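Local coordinates for protein glycoside Hydrolase (Bacteroides uniformis, PDB 5TA0) that probably hydrolyses agarose-type galactans, as a glycoside hydrolase that binds a neoagaro-oligosaccharide in its glycan pocket, at residues L459-N464 / I511-D516. Residues are numbered along the deposited sequence; the frame is centred on the assembly and turned at random.
Sequences LNLSVN and ICYNFD
Leu-461 and Val-463 meet Ile-511 and Tyr-513 in an apolar contact inside the beta-sandwich domain, far from the glycan pocket. Strands 457-464 and 508-514 are not hydrogen-bonded neighbours. They face each other through their side chains, with segment axes 12.0 Å apart at closest approach. The crossing angle of -34° is in keeping with the aligned face-to-face packing of a beta-sandwich. Each strand sends alternate side chains inward: Leu-461 and Val-463 from one side, Ile-511 and Tyr-513 from the other. Ser-462, between the first two, points away.

The bridge is made by side-chain ends. Leu-461 and Ile-511 reach toward each other tip to tip, and Leu-461 CD2 lies 3.6 Å from Ile-511 CD1. The same Leu-461 methyl also comes beside the phenol end of Tyr-513, with CD2 4.0 Å from OH. One carbon thus serves two neighbours on the opposite strand.

Tyr-513 is the long arm of the contact. Its CG stands anti to its own carbonyl carbon (chi1 -60°), which sends the phenol across the interior to the other strand. Phe-447 and Ile-473, on strands 444-451 and 472-481, touch this side chain beside its own strand. Leu-31 adjoins Val-463, which is partly exposed and marks the more open end of the contact. A leucine in place of Tyr-513 would probably fall short of Val-463 and open a gap beside Leu-461 CD2.

Val-463 approaches the phenol from the opposite direction. It uses one branch, CG2, which is anti to the valine carbonyl carbon. This methyl sits 3.8 Å from Tyr-513 CZ and 3.6 Å from Tyr-513 OH.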
ATOM      1  N   LEU A 459       1.539  21.576 -17.121  1.00 15.09           N
ATOM      2  CA  LEU A 459       0.224  21.629 -16.521  1.00 14.98           C
ATOM      3  C   LEU A 459      -0.340  23.036 -16.561  1.00 15.64           C
ATOM      4  O   LEU A 459       0.393  24.006 -16.318  1.00 16.13           O
ATOM      5  CB  LEU A 459       0.279  21.203 -15.048  1.00 14.55           C
ATOM      6  CG  LEU A 459       0.988  19.898 -14.712  1.00 14.78           C
ATOM      7  CD1 LEU A 459       1.021  19.688 -13.209  1.00 15.35           C
ATOM      8  CD2 LEU A 459       0.343  18.724 -15.415  1.00 15.04           C
ATOM      9  N   ASN A 460      -1.628  23.136 -16.870  0.50 16.03           N
ATOM     10  CA  ASN A 460      -2.381  24.376 -16.730  0.50 16.91           C
ATOM     11  C   ASN A 460      -3.319  24.194 -15.540  0.50 16.28           C
ATOM     12  O   ASN A 460      -4.181  23.318 -15.565  0.50 16.44           O
ATOM     13  CB  ASN A 460      -3.168  24.683 -18.012  0.50 17.98           C
ATOM     14  CG  ASN A 460      -2.266  24.991 -19.201  0.50 19.72           C
ATOM     15  OD1 ASN A 460      -1.182  25.571 -19.056  0.50 19.56           O
ATOM     16  ND2 ASN A 460      -2.715  24.607 -20.387  0.50 20.94           N
ATOM     17  N   LEU A 461      -3.126  25.016 -14.509  1.00 16.39           N
ATOM     18  CA  LEU A 461      -3.832  24.896 -13.225  1.00 16.46           C
ATOM     19  C   LEU A 461      -5.010  25.854 -13.121  1.00 16.65           C
ATOM     20  O   LEU A 461      -4.852  27.050 -13.392  1.00 17.45           O
ATOM     21  CB  LEU A 461      -2.891  25.181 -12.044  1.00 17.79           C
ATOM     22  CG  LEU A 461      -1.679  24.250 -11.858  1.00 19.37           C
ATOM     23  CD1 LEU A 461      -0.577  24.482 -12.869  1.00 21.20           C
ATOM     24  CD2 LEU A 461      -1.119  24.409 -10.457  1.00 20.18           C
ATOM     25  N   SER A 462      -6.170  25.332 -12.714  1.00 16.24           N
ATOM     26  CA  SER A 462      -7.349  26.153 -12.394  1.00 17.07           C
ATOM     27  C   SER A 462      -7.804  25.865 -10.972  1.00 16.71           C
ATOM     28  O   SER A 462      -7.933  24.709 -10.595  1.00 16.26           O
ATOM     29  CB  SER A 462      -8.485  25.870 -13.372  1.00 18.36           C
ATOM     30  OG  SER A 462      -8.105  26.215 -14.692  1.00 22.04           O
ATOM     31  N   VAL A 463      -8.033  26.907 -10.181  1.00 16.05           N
ATOM     32  CA  VAL A 463      -8.529  26.770  -8.819  1.00 16.33           C
ATOM     33  C   VAL A 463      -9.892  27.426  -8.772  1.00 16.75           C
ATOM     34  O   VAL A 463     -10.002  28.636  -9.000  1.00 17.45           O
ATOM     35  CB  VAL A 463      -7.585  27.391  -7.774  1.00 16.47           C
ATOM     36  CG1 VAL A 463      -8.127  27.167  -6.367  1.00 17.17           C
ATOM     37  CG2 VAL A 463      -6.180  26.805  -7.911  1.00 17.41           C
ATOM     38  N   ASN A 464     -10.929  26.627  -8.539  1.00 16.49           N
ATOM     39  CA  ASN A 464     -12.322  27.075  -8.595  1.00 17.67           C
ATOM     40  C   ASN A 464     -12.953  26.954  -7.238  1.00 17.17           C
ATOM     41  O   ASN A 464     -12.531  26.140  -6.402  1.00 14.82           O
ATOM     42  CB  ASN A 464     -13.132  26.224  -9.575  1.00 20.04           C
ATOM     43  CG  ASN A 464     -12.503  26.138 -10.954  1.00 23.65           C
ATOM     44  OD1 ASN A 464     -12.299  25.045 -11.492  1.00 27.87           O
ATOM     45  ND2 ASN A 464     -12.192  27.286 -11.532  1.00 24.92           N
ATOM     46  N   ILE A 511       1.367  21.623  -3.775  1.00 10.57           N
ATOM     47  CA  ILE A 511       1.164  23.081  -3.860  1.00 11.35           C
ATOM     48  C   ILE A 511       0.314  23.471  -2.672  1.00 11.96           C
ATOM     49  O   ILE A 511      -0.771  22.924  -2.462  1.00 11.41           O
ATOM     50  CB  ILE A 511       0.486  23.452  -5.181  1.00 12.15           C
ATOM     51  CG1 ILE A 511       1.309  22.957  -6.383  1.00 13.14           C
ATOM     52  CG2 ILE A 511       0.275  24.970  -5.267  1.00 12.23           C
ATOM     53  CD1 ILE A 511       0.535  22.784  -7.651  1.00 14.65           C
ATOM     54  N   CYS A 512       0.836  24.378  -1.854  1.00 12.11           N
ATOM     55  CA  CYS A 512       0.195  24.787  -0.618  1.00 12.58           C
ATOM     56  C   CYS A 512      -0.363  26.202  -0.798  1.00 12.63           C
ATOM     57  O   CYS A 512       0.404  27.154  -0.911  1.00 13.31           O
ATOM     58  CB  CYS A 512       1.184  24.725   0.552  1.00 12.80           C
ATOM     59  SG  CYS A 512       2.141  23.184   0.652  1.00 15.83           S
ATOM     60  N   TYR A 513      -1.683  26.316  -0.847  1.00 11.99           N
ATOM     61  CA  TYR A 513      -2.348  27.636  -0.936  1.00 12.62           C
ATOM     62  C   TYR A 513      -2.706  28.064   0.464  1.00 13.76           C
ATOM     63  O   TYR A 513      -3.289  27.283   1.211  1.00 14.92           O
ATOM     64  CB  TYR A 513      -3.602  27.568  -1.777  1.00 12.65           C
ATOM     65  CG  TYR A 513      -3.402  27.116  -3.210  1.00 13.11           C
ATOM     66  CD1 TYR A 513      -3.234  28.023  -4.250  1.00 13.40           C
ATOM     67  CD2 TYR A 513      -3.368  25.771  -3.536  1.00 13.94           C
ATOM     68  CE1 TYR A 513      -3.062  27.616  -5.561  1.00 13.88           C
ATOM     69  CE2 TYR A 513      -3.185  25.349  -4.841  1.00 13.86           C
ATOM     70  CZ  TYR A 513      -3.033  26.266  -5.857  1.00 13.82           C
ATOM     71  OH  TYR A 513      -2.851  25.818  -7.135  1.00 14.28           O
ATOM     72  N   ASN A 514      -2.360  29.300   0.846  1.00 13.98           N
ATOM     73  CA  ASN A 514      -2.775  29.856   2.113  1.00 15.03           C
ATOM     74  C   ASN A 514      -3.729  31.025   1.854  1.00 14.12           C
ATOM     75  O   ASN A 514      -3.414  31.926   1.078  1.00 15.37           O
ATOM     76  CB  ASN A 514      -1.573  30.316   2.920  1.00 17.18           C
ATOM     77  CG  ASN A 514      -1.963  30.885   4.266  1.00 19.94           C
ATOM     78  OD1 ASN A 514      -1.844  32.086   4.487  1.00 23.96           O
ATOM     79  ND2 ASN A 514      -2.451  30.045   5.157  1.00 21.45           N
ATOM     80  N   PHE A 515      -4.900  30.976   2.486  1.00 13.30           N
ATOM     81  CA  PHE A 515      -5.925  32.012   2.318  1.00 13.14           C
ATOM     82  C   PHE A 515      -6.061  32.872   3.571  1.00 13.05           C
ATOM     83  O   PHE A 515      -5.707  32.469   4.666  1.00 13.62           O
ATOM     84  CB  PHE A 515      -7.264  31.348   1.972  1.00 12.90           C
ATOM     85  CG  PHE A 515      -7.297  30.766   0.598  1.00 12.81           C
ATOM     86  CD1 PHE A 515      -7.733  31.506  -0.487  1.00 13.37           C
ATOM     87  CD2 PHE A 515      -6.868  29.452   0.367  1.00 12.59           C
ATOM     88  CE1 PHE A 515      -7.766  30.958  -1.761  1.00 13.61           C
ATOM     89  CE2 PHE A 515      -6.896  28.909  -0.903  1.00 12.96           C
ATOM     90  CZ  PHE A 515      -7.336  29.648  -1.981  1.00 13.71           C
ATOM     91  N   ASP A 516      -6.586  34.093   3.369  1.00 14.44           N
ATOM     92  CA  ASP A 516      -6.852  35.037   4.454  1.00 15.54           C
ATOM     93  C   ASP A 516      -7.763  34.419   5.545  1.00 13.89           C
ATOM     94  O   ASP A 516      -7.556  34.602   6.734  1.00 13.59           O
ATOM     95  CB  ASP A 516      -7.613  36.286   3.925  1.00 17.04           C
ATOM     96  CG  ASP A 516      -6.845  37.131   2.901  1.00 20.51           C
ATOM     97  OD1 ASP A 516      -5.710  37.513   3.183  1.00 20.82           O
ATOM     98  OD2 ASP A 516      -7.425  37.495   1.829  1.00 23.69           O
TER